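Local structure of GTN Reductase (Agrobacterium tumefaciens, 4JIQ) at residues 98-103 with 182-187; 124-129 with 236-241. The protein binds FMN and is probably an NAD(P)H-dependent flavin oxidoreductase of the Old Yellow Enzyme type, named for the reduction of glyceryl trinitrate. All coordinates share one frame; numbering follows the deposited sequence.

Interaction 1. Residues 98-103 with 182-187; sequences IWHVGR and GYLIEQ. With 1L5 ([(1E)-1-nitroprop-1-en-2-yl]benzene), chain C.
Trp-99 swings its indole out with CG opposite the backbone N (chi1 -162°), and Tyr-183 turns CG opposite its carbonyl carbon (chi1 -67°), which brings the two rings together as a T-shaped pair. The edge of the indole, from NE1 to CZ2, meets a face of the phenol; the planes stand at 87° and CZ2 of Trp-99 lies 3.4 Å from CZ of Tyr-183. The carbonyl oxygen of Val-101 sits at the rim of the same phenol. The bound nitroalkene touches both rings: its atom O approaches the edge of Tyr-183, and its methyl C lies 3.5 Å from CH2 of Trp-99. Tyr-183 OH is hydrogen-bonded to Tyr-65, which should help to fix the phenol beside the ligand.

A second pairing joins His-100 and Leu-184. CD2 of Leu-184 packs over a face of the His-100 imidazole, 3.5 Å from the ring centroid, a CH-pi contact. The imidazole is held by its two nitrogens, since ND1 accepts Gly-102 N in the ring plane and NE2 bonds to Gln-61. Tyr-183 is the N-cap residue of helix 184-189, and in the first turn Leu-184 N donates to His-100 O over 3.2 Å. Further on, the Gln-187 amide grips the loop: OE1 accepts Arg-103 N at 3.1 Å, while NE2 gives a weak bond to Val-101 O at 2.9 Å.

The T-shaped pair forms part of the wall of the flavin and ligand site at the C-terminal ends of the TIM-barrel strands, the Trp-99 side chain about 5 Å from the bound FMN. The contact joins the end of strand 94-99 to the helix after strand 174-178; helix 150-169 covers Ile-98 and His-100, and helix 209-222 packs on Leu-184.

Interaction 2. Residues 124-129 with 236-241; sequences AKSKTY and PANDIF. With 1L5 ([(1E)-1-nitroprop-1-en-2-yl]benzene), chain C.
Asp-239 reaches across to the backbone of Ala-124 and Lys-125 and carries most of this contact. From its backbone the side chain heads for residues 124-129, and CB comes to 4.1 Å from CB of Ala-124. CG follows, 3.6 Å from Lys-125 N. Of the two carboxylate oxygens, OD1 lies alongside Lys-125 CB at 4.1 Å, whereas OD2 accepts Lys-125 N at 3.1 Å. That bond is nearly straight at hydrogen (170°), but the N-H arrives from above the carboxylate plane. The Lys-125 ammonium stays beyond contact, its NZ 4.7 Å from Asp-239 OD1, and its charge would probably add a longer-range attraction; Arg-103 makes a long, weak ion pair with OD2.

Beside this bond, Ser-126 OG rests 3.5 Å from CA of Asn-238, a packing contact. Asn-238 ND2 is hydrogen-bonded to Asn-181 O, which ties its amide to the loop after strand 174-178. Further along 124-129, the edge of the Tyr-129 ring meets the phenyl group of the bound nitroalkene, CE1 lying 3.3 Å from C5.

Lys-125 centres an inverse gamma turn. Here the excursion after strand 94-99, carrying the 127-128/140-141 strand pair, meets the loop after strand 227-231 at the C-terminal end of the TIM barrel, where such barrels place their active site.

How the interactions relate
Interaction 1 is fully buried at the C-terminal end of the barrel strands, whereas interaction 2 lies farther from the chain's centre and is partly exposed. Residues 98-103 and 124-129 both belong to the excursion that follows strand 94-99, while their partners follow strands 174-178 and 227-231. The first contact combines aromatic and CH-pi packing with several hydrogen bonds; the second has one charged-to-backbone bond and a few van der Waals contacts. Arg-103 joins the two, its NE packing against CB of Ala-124 and NH2 bonding weakly to Asn-238 O. Both regions reach the same nitroalkene, 98-103 and 182-187 around its nitro and methyl groups, and 124-129, through Tyr-129, at its phenyl ring.

Interaction 1. Residues 98-103 with 182-187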
# COMPACT_ATOMS: atom_id res chain seq x y z
N ILE A 98 3.42 -5.34 1.01
CA ILE A 98 4.23 -6.00 -0.00
C ILE A 98 3.94 -5.42 -1.38
O ILE A 98 2.78 -5.20 -1.74
CB ILE A 98 4.03 -7.53 0.01
CG1 ILE A 98 2.56 -7.89 -0.12
CG2 ILE A 98 4.59 -8.11 1.30
CD1 ILE A 98 2.30 -9.38 -0.12
N TRP A 99 5.00 -5.18 -2.14
CA TRP A 99 4.92 -4.29 -3.29
C TRP A 99 5.53 -4.89 -4.56
O TRP A 99 6.52 -5.62 -4.50
CB TRP A 99 5.65 -3.00 -2.94
CG TRP A 99 5.33 -1.82 -3.80
CD1 TRP A 99 4.33 -1.71 -4.72
CD2 TRP A 99 6.03 -0.58 -3.82
NE1 TRP A 99 4.36 -0.47 -5.31
CE2 TRP A 99 5.40 0.24 -4.77
CE3 TRP A 99 7.14 -0.07 -3.12
CZ2 TRP A 99 5.83 1.54 -5.05
CZ3 TRP A 99 7.56 1.21 -3.39
CH2 TRP A 99 6.91 2.00 -4.34
N HIS A 100 4.92 -4.58 -5.70
CA HIS A 100 5.55 -4.78 -7.00
C HIS A 100 5.14 -3.63 -7.91
O HIS A 100 3.95 -3.44 -8.18
CB HIS A 100 5.14 -6.12 -7.62
CG HIS A 100 6.04 -6.57 -8.72
ND1 HIS A 100 6.29 -5.81 -9.84
CD2 HIS A 100 6.77 -7.71 -8.87
CE1 HIS A 100 7.12 -6.46 -10.64
NE2 HIS A 100 7.43 -7.61 -10.07
N VAL A 101 6.12 -2.87 -8.37
CA VAL A 101 5.87 -1.65 -9.14
C VAL A 101 5.40 -1.90 -10.58
O VAL A 101 4.66 -1.10 -11.15
CB VAL A 101 7.10 -0.71 -9.15
CG1 VAL A 101 7.44 -0.29 -7.73
CG2 VAL A 101 8.29 -1.39 -9.82
N GLY A 102 5.82 -3.02 -11.17
CA GLY A 102 5.49 -3.30 -12.55
C GLY A 102 6.27 -2.42 -13.51
O GLY A 102 7.49 -2.35 -13.44
N ARG A 103 5.56 -1.74 -14.41
CA ARG A 103 6.21 -0.90 -15.42
C ARG A 103 6.83 0.38 -14.85
O ARG A 103 7.63 1.04 -15.52
CB ARG A 103 5.24 -0.56 -16.56
CG ARG A 103 4.05 0.29 -16.13
CD ARG A 103 3.12 0.59 -17.29
NE ARG A 103 2.31 1.78 -17.03
CZ ARG A 103 1.62 2.44 -17.96
NH1 ARG A 103 1.64 2.03 -19.22
NH2 ARG A 103 0.92 3.51 -17.62
N GLY A 182 -1.64 2.45 -9.58
CA GLY A 182 -1.13 2.20 -10.92
C GLY A 182 0.09 1.30 -11.00
O GLY A 182 0.88 1.42 -11.93
N TYR A 183 0.23 0.38 -10.06
CA TYR A 183 1.36 -0.53 -10.07
C TYR A 183 0.99 -1.88 -10.68
O TYR A 183 -0.06 -1.98 -11.32
CB TYR A 183 1.97 -0.66 -8.67
CG TYR A 183 2.62 0.63 -8.21
CD1 TYR A 183 3.77 1.09 -8.83
CD2 TYR A 183 2.07 1.38 -7.19
CE1 TYR A 183 4.37 2.27 -8.44
CE2 TYR A 183 2.67 2.57 -6.78
CZ TYR A 183 3.82 3.01 -7.41
OH TYR A 183 4.42 4.18 -7.02
N LEU A 184 1.83 -2.89 -10.48
CA LEU A 184 1.71 -4.16 -11.22
C LEU A 184 0.30 -4.76 -11.27
O LEU A 184 -0.21 -5.05 -12.35
CB LEU A 184 2.70 -5.21 -10.70
CG LEU A 184 2.64 -6.53 -11.47
CD1 LEU A 184 3.03 -6.32 -12.93
CD2 LEU A 184 3.51 -7.59 -10.83
N ILE A 185 -0.33 -4.93 -10.12
CA ILE A 185 -1.69 -5.46 -10.07
C ILE A 185 -2.69 -4.53 -10.76
O ILE A 185 -3.56 -4.98 -11.50
CB ILE A 185 -2.14 -5.75 -8.62
CG1 ILE A 185 -1.17 -6.73 -7.96
CG2 ILE A 185 -3.55 -6.31 -8.60
CD1 ILE A 185 -1.47 -7.01 -6.51
N GLU A 186 -2.55 -3.23 -10.52
CA GLU A 186 -3.39 -2.24 -11.19
C GLU A 186 -3.21 -2.28 -12.70
O GLU A 186 -4.15 -2.04 -13.46
CB GLU A 186 -3.10 -0.83 -10.67
CG GLU A 186 -3.82 -0.48 -9.39
CD GLU A 186 -4.65 0.79 -9.51
OE1 GLU A 186 -5.68 0.89 -8.81
OE2 GLU A 186 -4.27 1.68 -10.30
N GLN A 187 -1.99 -2.58 -13.13
CA GLN A 187 -1.67 -2.64 -14.55
C GLN A 187 -2.43 -3.77 -15.25
O GLN A 187 -2.78 -3.65 -16.42
CB GLN A 187 -0.16 -2.79 -14.76
CG GLN A 187 0.63 -1.55 -14.39
CD GLN A 187 2.11 -1.82 -14.21
OE1 GLN A 187 2.65 -2.75 -14.81
NE2 GLN A 187 2.76 -1.03 -13.37
C1 1L5 C . 4.57 5.78 -3.87
C2 1L5 C . 5.58 6.80 -4.31
C3 1L5 C . 5.15 8.04 -4.77
C4 1L5 C . 6.06 9.02 -5.18
C5 1L5 C . 7.42 8.76 -5.12
C6 1L5 C . 7.85 7.53 -4.65
C7 1L5 C . 6.94 6.56 -4.24
C8 1L5 C . 3.30 5.95 -4.24
O1 1L5 C . 1.32 5.74 -3.52
N 1L5 C . 2.33 5.20 -3.92
O 1L5 C . 2.32 3.80 -4.02
C 1L5 C . 4.95 4.58 -3.05
O HOH W 1 1.03 -3.79 -7.63
O HOH W 2 1.17 2.30 -14.25

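Interaction 2. Residues 124-129 with 236-241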
# COMPACT_ATOMS: atom_id res chain seq x y z
N ALA A 124 5.39 3.99 -19.65
CA ALA A 124 4.63 4.97 -18.89
C ALA A 124 5.33 6.32 -18.87
O ALA A 124 6.56 6.41 -18.87
CB ALA A 124 4.41 4.47 -17.47
N LYS A 125 4.53 7.38 -18.85
CA LYS A 125 5.04 8.74 -18.70
C LYS A 125 5.16 9.05 -17.21
O LYS A 125 4.33 9.75 -16.64
CB LYS A 125 4.08 9.73 -19.35
CG LYS A 125 4.75 10.92 -20.03
CD LYS A 125 3.71 11.94 -20.47
CE LYS A 125 2.54 11.26 -21.17
NZ LYS A 125 1.39 12.18 -21.39
N SER A 126 6.20 8.50 -16.58
CA SER A 126 6.36 8.64 -15.13
C SER A 126 7.81 8.88 -14.74
O SER A 126 8.71 8.80 -15.57
CB SER A 126 5.82 7.40 -14.42
OG SER A 126 4.44 7.22 -14.69
N LYS A 127 8.03 9.17 -13.46
CA LYS A 127 9.36 9.48 -12.94
C LYS A 127 9.81 8.49 -11.87
O LYS A 127 9.00 7.80 -11.26
CB LYS A 127 9.41 10.90 -12.40
CG LYS A 127 9.54 11.97 -13.48
CD LYS A 127 10.90 11.90 -14.16
CE LYS A 127 11.12 13.08 -15.09
NZ LYS A 127 12.53 13.18 -15.55
N THR A 128 11.12 8.45 -11.63
CA THR A 128 11.74 7.50 -10.71
C THR A 128 12.86 8.18 -9.94
O THR A 128 13.44 9.15 -10.42
CB THR A 128 12.33 6.30 -11.50
OG1 THR A 128 11.30 5.69 -12.29
CG2 THR A 128 12.93 5.27 -10.57
N TYR A 129 13.16 7.69 -8.74
CA TYR A 129 14.35 8.10 -8.01
C TYR A 129 15.49 7.14 -8.33
O TYR A 129 15.39 5.95 -8.05
CB TYR A 129 14.11 8.08 -6.50
CG TYR A 129 12.96 8.94 -6.02
CD1 TYR A 129 11.66 8.47 -6.07
CD2 TYR A 129 13.18 10.20 -5.49
CE1 TYR A 129 10.61 9.23 -5.62
CE2 TYR A 129 12.13 10.98 -5.04
CZ TYR A 129 10.84 10.48 -5.11
OH TYR A 129 9.78 11.24 -4.67
N PRO A 236 -5.44 8.30 -10.84
CA PRO A 236 -4.80 8.45 -12.15
C PRO A 236 -3.28 8.29 -12.05
O PRO A 236 -2.58 8.51 -13.03
CB PRO A 236 -5.14 9.89 -12.52
CG PRO A 236 -5.12 10.60 -11.20
CD PRO A 236 -5.57 9.60 -10.15
N ALA A 237 -2.81 7.89 -10.87
CA ALA A 237 -1.37 7.81 -10.59
C ALA A 237 -0.60 6.92 -11.57
O ALA A 237 -1.06 5.83 -11.93
CB ALA A 237 -1.14 7.34 -9.16
N ASN A 238 0.56 7.40 -11.98
CA ASN A 238 1.46 6.66 -12.86
C ASN A 238 0.86 6.27 -14.21
O ASN A 238 0.94 5.11 -14.63
CB ASN A 238 2.03 5.43 -12.15
CG ASN A 238 2.94 5.80 -11.00
OD1 ASN A 238 3.85 6.61 -11.14
ND2 ASN A 238 2.70 5.20 -9.84
N ASP A 239 0.25 7.25 -14.88
CA ASP A 239 -0.16 7.14 -16.28
C ASP A 239 -1.25 6.09 -16.56
O ASP A 239 -1.45 5.69 -17.70
CB ASP A 239 1.07 6.86 -17.16
CG ASP A 239 0.96 7.50 -18.53
OD1 ASP A 239 0.27 8.53 -18.65
OD2 ASP A 239 1.56 6.97 -19.49
N ILE A 240 -1.95 5.67 -15.51
CA ILE A 240 -2.99 4.65 -15.64
C ILE A 240 -4.37 5.25 -15.91
O ILE A 240 -4.72 6.29 -15.35
CB ILE A 240 -3.02 3.72 -14.40
CG1 ILE A 240 -1.99 2.59 -14.57
CG2 ILE A 240 -4.41 3.16 -14.15
CD1 ILE A 240 -2.39 1.26 -13.91
N PHE A 241 -5.14 4.60 -16.77
CA PHE A 241 -6.52 5.00 -17.04
C PHE A 241 -7.49 3.81 -17.09
O PHE A 241 -7.15 2.75 -17.62
CB PHE A 241 -6.60 5.79 -18.34
CG PHE A 241 -8.01 6.09 -18.79
CD1 PHE A 241 -8.72 7.14 -18.24
CD2 PHE A 241 -8.61 5.32 -19.78
CE1 PHE A 241 -10.02 7.42 -18.65
CE2 PHE A 241 -9.90 5.59 -20.20
CZ PHE A 241 -10.61 6.64 -19.64
C1 1L5 C . 4.57 5.78 -3.87
C2 1L5 C . 5.58 6.80 -4.31
C3 1L5 C . 5.15 8.04 -4.77
C4 1L5 C . 6.06 9.02 -5.18
C5 1L5 C . 7.42 8.76 -5.12
C6 1L5 C . 7.85 7.53 -4.65
C7 1L5 C . 6.94 6.56 -4.24
C8 1L5 C . 3.30 5.95 -4.24
O1 1L5 C . 1.32 5.74 -3.52
N 1L5 C . 2.33 5.20 -3.92
O 1L5 C . 2.32 3.80 -4.02
C 1L5 C . 4.95 4.58 -3.05